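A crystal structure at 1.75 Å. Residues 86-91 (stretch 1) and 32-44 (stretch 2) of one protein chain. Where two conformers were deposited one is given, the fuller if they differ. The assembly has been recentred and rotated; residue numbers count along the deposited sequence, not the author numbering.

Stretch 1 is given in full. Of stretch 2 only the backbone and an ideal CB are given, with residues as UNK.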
# COMPACT_ATOMS: atom_id res chain seq x y z
N GLU A 86 -9.05 5.87 -14.54
CA GLU A 86 -10.06 6.06 -13.51
C GLU A 86 -9.47 5.82 -12.12
O GLU A 86 -9.81 6.53 -11.16
CB GLU A 86 -11.24 5.13 -13.72
CG GLU A 86 -12.01 5.40 -14.98
CD GLU A 86 -12.97 6.55 -14.84
OE1 GLU A 86 -13.82 6.51 -13.93
OE2 GLU A 86 -12.86 7.50 -15.64
N LEU A 87 -8.59 4.84 -12.00
CA LEU A 87 -7.97 4.51 -10.73
C LEU A 87 -6.99 5.57 -10.30
O LEU A 87 -6.76 5.77 -9.11
CB LEU A 87 -7.21 3.20 -10.86
CG LEU A 87 -8.03 1.95 -10.73
CD1 LEU A 87 -7.25 0.78 -11.38
CD2 LEU A 87 -8.33 1.73 -9.23
N ASP A 88 -6.42 6.26 -11.28
CA ASP A 88 -5.44 7.30 -11.01
C ASP A 88 -6.04 8.53 -10.34
O ASP A 88 -5.30 9.29 -9.70
CB ASP A 88 -4.75 7.71 -12.30
CG ASP A 88 -3.52 8.55 -12.05
OD1 ASP A 88 -2.74 8.20 -11.15
OD2 ASP A 88 -3.27 9.57 -12.71
N LYS A 89 -7.34 8.74 -10.49
CA LYS A 89 -8.01 9.93 -9.93
C LYS A 89 -8.11 9.94 -8.40
O LYS A 89 -8.08 8.89 -7.76
CB LYS A 89 -9.41 10.06 -10.54
CG LYS A 89 -9.43 10.38 -12.03
CD LYS A 89 -10.72 9.87 -12.68
CE LYS A 89 -10.73 10.07 -14.19
NZ LYS A 89 -11.56 11.25 -14.58
N ALA A 90 -8.28 11.13 -7.82
CA ALA A 90 -8.23 11.31 -6.36
C ALA A 90 -9.30 10.50 -5.62
O ALA A 90 -10.47 10.44 -6.07
CB ALA A 90 -8.38 12.80 -6.02
N CYS A 91 -8.90 9.87 -4.52
CA CYS A 91 -9.82 9.19 -3.60
C CYS A 91 -10.15 10.10 -2.41
O CYS A 91 -11.31 10.39 -2.14
CB CYS A 91 -9.20 7.91 -3.06
SG CYS A 91 -8.73 6.70 -4.32
N UNK A 32 -15.86 3.73 1.40
CA UNK A 32 -15.71 3.78 -0.07
C UNK A 32 -14.42 4.48 -0.52
O UNK A 32 -13.73 4.01 -1.42
CB UNK A 32 -16.91 4.50 -0.69
N UNK A 33 -14.07 5.55 0.18
CA UNK A 33 -12.84 6.28 -0.00
C UNK A 33 -11.62 5.41 0.16
O UNK A 33 -10.71 5.44 -0.67
CB UNK A 33 -12.78 7.45 0.99
N UNK A 34 -11.61 4.61 1.21
CA UNK A 34 -10.46 3.76 1.46
C UNK A 34 -10.39 2.61 0.46
O UNK A 34 -9.30 2.22 0.04
CB UNK A 34 -10.51 3.21 2.89
N UNK A 35 -11.55 2.12 0.02
CA UNK A 35 -11.60 1.06 -0.98
C UNK A 35 -10.94 1.55 -2.28
O UNK A 35 -10.21 0.82 -2.91
CB UNK A 35 -13.04 0.62 -1.23
N UNK A 36 -11.24 2.78 -2.65
CA UNK A 36 -10.63 3.44 -3.79
C UNK A 36 -9.12 3.49 -3.64
O UNK A 36 -8.38 3.08 -4.51
CB UNK A 36 -11.19 4.85 -3.96
N UNK A 37 -8.66 3.95 -2.48
CA UNK A 37 -7.22 4.05 -2.20
C UNK A 37 -6.49 2.70 -2.34
O UNK A 37 -5.46 2.60 -3.02
CB UNK A 37 -7.01 4.60 -0.79
N UNK A 38 -7.01 1.67 -1.68
CA UNK A 38 -6.44 0.33 -1.71
C UNK A 38 -6.41 -0.24 -3.14
O UNK A 38 -5.49 -0.96 -3.52
CB UNK A 38 -7.24 -0.60 -0.79
N UNK A 39 -7.46 0.05 -3.91
CA UNK A 39 -7.56 -0.42 -5.31
C UNK A 39 -6.42 0.18 -6.18
O UNK A 39 -5.81 -0.53 -7.02
CB UNK A 39 -8.92 -0.04 -5.90
N UNK A 40 -6.16 1.47 -6.00
CA UNK A 40 -5.05 2.13 -6.69
C UNK A 40 -3.73 1.42 -6.38
O UNK A 40 -2.99 1.09 -7.28
CB UNK A 40 -4.97 3.60 -6.29
N UNK A 41 -3.47 1.19 -5.09
CA UNK A 41 -2.26 0.49 -4.65
C UNK A 41 -2.13 -0.94 -5.21
O UNK A 41 -1.05 -1.34 -5.67
CB UNK A 41 -2.24 0.44 -3.12
N UNK A 42 -3.24 -1.67 -5.21
CA UNK A 42 -3.27 -3.05 -5.72
C UNK A 42 -2.88 -3.05 -7.20
O UNK A 42 -2.09 -3.87 -7.63
CB UNK A 42 -4.65 -3.68 -5.53
N UNK A 43 -3.45 -2.11 -7.97
CA UNK A 43 -3.20 -2.07 -9.42
C UNK A 43 -1.72 -1.70 -9.69
O UNK A 43 -1.05 -2.29 -10.53
CB UNK A 43 -4.14 -1.07 -10.10
N UNK A 44 -1.24 -0.71 -8.98
CA UNK A 44 0.19 -0.33 -9.03
C UNK A 44 1.14 -1.49 -8.78
O UNK A 44 2.10 -1.74 -9.54
CB UNK A 44 0.47 0.77 -8.00

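The thirteen positions of the second stretch form continuous helix, with phi near -60° and psi near -45° throughout, so the backbone excludes little except proline within the helix and the contact must be read from the direction of each CB. Position 32 has nothing of stretch 1 within 5.5 Å of its ideal CB and would accept almost any helical residue; it is Tyr32. At position 33 CA-to-CB points sideways, and the ideal CB lies 4.5 Å from Cys91 O, so a small or polar residue would suit. Asn33 turns the end of its side chain away, and its backbone makes the nearer approach, Asn33 O lying 3.8 Å from Cys91 CB. Positions 34 and 35 reach nothing in stretch 1 and are little restricted by it; they are Trp34 and Ala35.

Position 36 is the most sharply defined. Its CB points toward stretch 1, and the ideal CB is 3.1 Å from Cys91 SG, too tight for an ordinary nonbonded contact but as expected for a CB two bonds from the partner sulfur across a disulfide. Cysteine is strongly indicated, and Cys36 in the t rotamer bonds its SG to Cys91 SG at 2.0 Å, with chi3 of -66°, tying stretch 1 covalently to the helix.

At position 37 the ideal CB is 4.5 Å from Cys91 SG but points sideways, so apolar residues of various sizes could begin beside the sulfur and extend elsewhere. Phe37 does so, its ring leading away. Position 38 points away and is unconstrained by stretch 1; it is Ser38.

Position 39 points toward Leu87, with the ideal CB 3.8 Å from Leu87 CD2. A small residue such as alanine, serine or cysteine would fit against the methyl. Ser39 packs its CB there and hydrogen-bonds its OG to Ala35 O, one turn back.

The ideal CB of position 40 is 4.0 Å from Leu87 O, and Lys89 O also faces this side. These carbonyls call for a donor on a flexible chain: glutamine, lysine or arginine are all plausible. Gln40 donates from NE2 to Leu87 O at 2.6 Å, a short distance to read with some caution because the carbonyl oxygen is less surely placed. Gln40 NE2 also lies 3.0 Å from Lys89 O, but the angle is too poor for a hydrogen bond. Gln40 OE1 comes within 3.5 Å of Cys91 SG.

Positions 41 and 42 lie out of reach and are Gln41 and Ala42. Position 43 again points toward stretch 1, its ideal CB 3.8 Å from Leu87 CD1, favouring a small apolar residue; Ala43 supplies just a methyl. Position 44, without a neighbour in stretch 1, is Glu44.

Stretch 2, residues 32-44: YNWACFSSQQAAE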
# COMPACT_ATOMS: atom_id res chain seq x y z
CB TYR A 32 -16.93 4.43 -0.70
CG TYR A 32 -18.21 3.71 -0.33
CD1 TYR A 32 -19.33 4.44 0.11
CD2 TYR A 32 -18.31 2.32 -0.37
CE1 TYR A 32 -20.52 3.79 0.42
CE2 TYR A 32 -19.50 1.66 -0.05
CZ TYR A 32 -20.61 2.42 0.36
OH TYR A 32 -21.81 1.83 0.74
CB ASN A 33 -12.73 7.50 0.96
CG ASN A 33 -12.82 7.13 2.48
OD1 ASN A 33 -13.43 6.10 2.92
ND2 ASN A 33 -12.22 8.00 3.30
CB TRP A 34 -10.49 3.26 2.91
CG TRP A 34 -10.06 4.32 3.88
CD1 TRP A 34 -10.80 4.84 4.90
CD2 TRP A 34 -8.80 5.00 3.91
NE1 TRP A 34 -10.07 5.79 5.58
CE2 TRP A 34 -8.83 5.90 4.99
CE3 TRP A 34 -7.63 4.93 3.14
CZ2 TRP A 34 -7.75 6.73 5.31
CZ3 TRP A 34 -6.56 5.73 3.46
CH2 TRP A 34 -6.63 6.64 4.53
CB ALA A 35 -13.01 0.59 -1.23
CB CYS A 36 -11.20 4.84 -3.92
SG CYS A 36 -10.38 5.83 -5.15
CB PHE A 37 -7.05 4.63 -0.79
CG PHE A 37 -5.64 4.72 -0.34
CD1 PHE A 37 -4.80 5.70 -0.84
CD2 PHE A 37 -5.14 3.83 0.60
CE1 PHE A 37 -3.48 5.79 -0.41
CE2 PHE A 37 -3.82 3.91 1.00
CZ PHE A 37 -3.00 4.90 0.53
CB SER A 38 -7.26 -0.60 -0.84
OG SER A 38 -7.09 -0.29 0.52
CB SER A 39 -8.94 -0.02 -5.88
OG SER A 39 -9.96 -0.75 -5.22
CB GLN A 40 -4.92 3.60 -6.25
CG GLN A 40 -5.97 4.52 -6.71
CD GLN A 40 -5.76 5.93 -6.13
OE1 GLN A 40 -5.38 6.09 -4.95
NE2 GLN A 40 -5.99 6.94 -6.94
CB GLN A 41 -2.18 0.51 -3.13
CG GLN A 41 -2.14 1.92 -2.52
CD GLN A 41 -0.82 2.59 -2.78
OE1 GLN A 41 0.24 1.95 -2.66
NE2 GLN A 41 -0.87 3.86 -3.17
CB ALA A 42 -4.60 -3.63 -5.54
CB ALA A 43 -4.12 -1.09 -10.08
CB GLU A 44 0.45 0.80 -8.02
CG GLU A 44 -0.17 2.10 -8.40
CD GLU A 44 0.19 3.24 -7.46
OE1 GLU A 44 1.30 3.21 -6.82
OE2 GLU A 44 -0.65 4.20 -7.44
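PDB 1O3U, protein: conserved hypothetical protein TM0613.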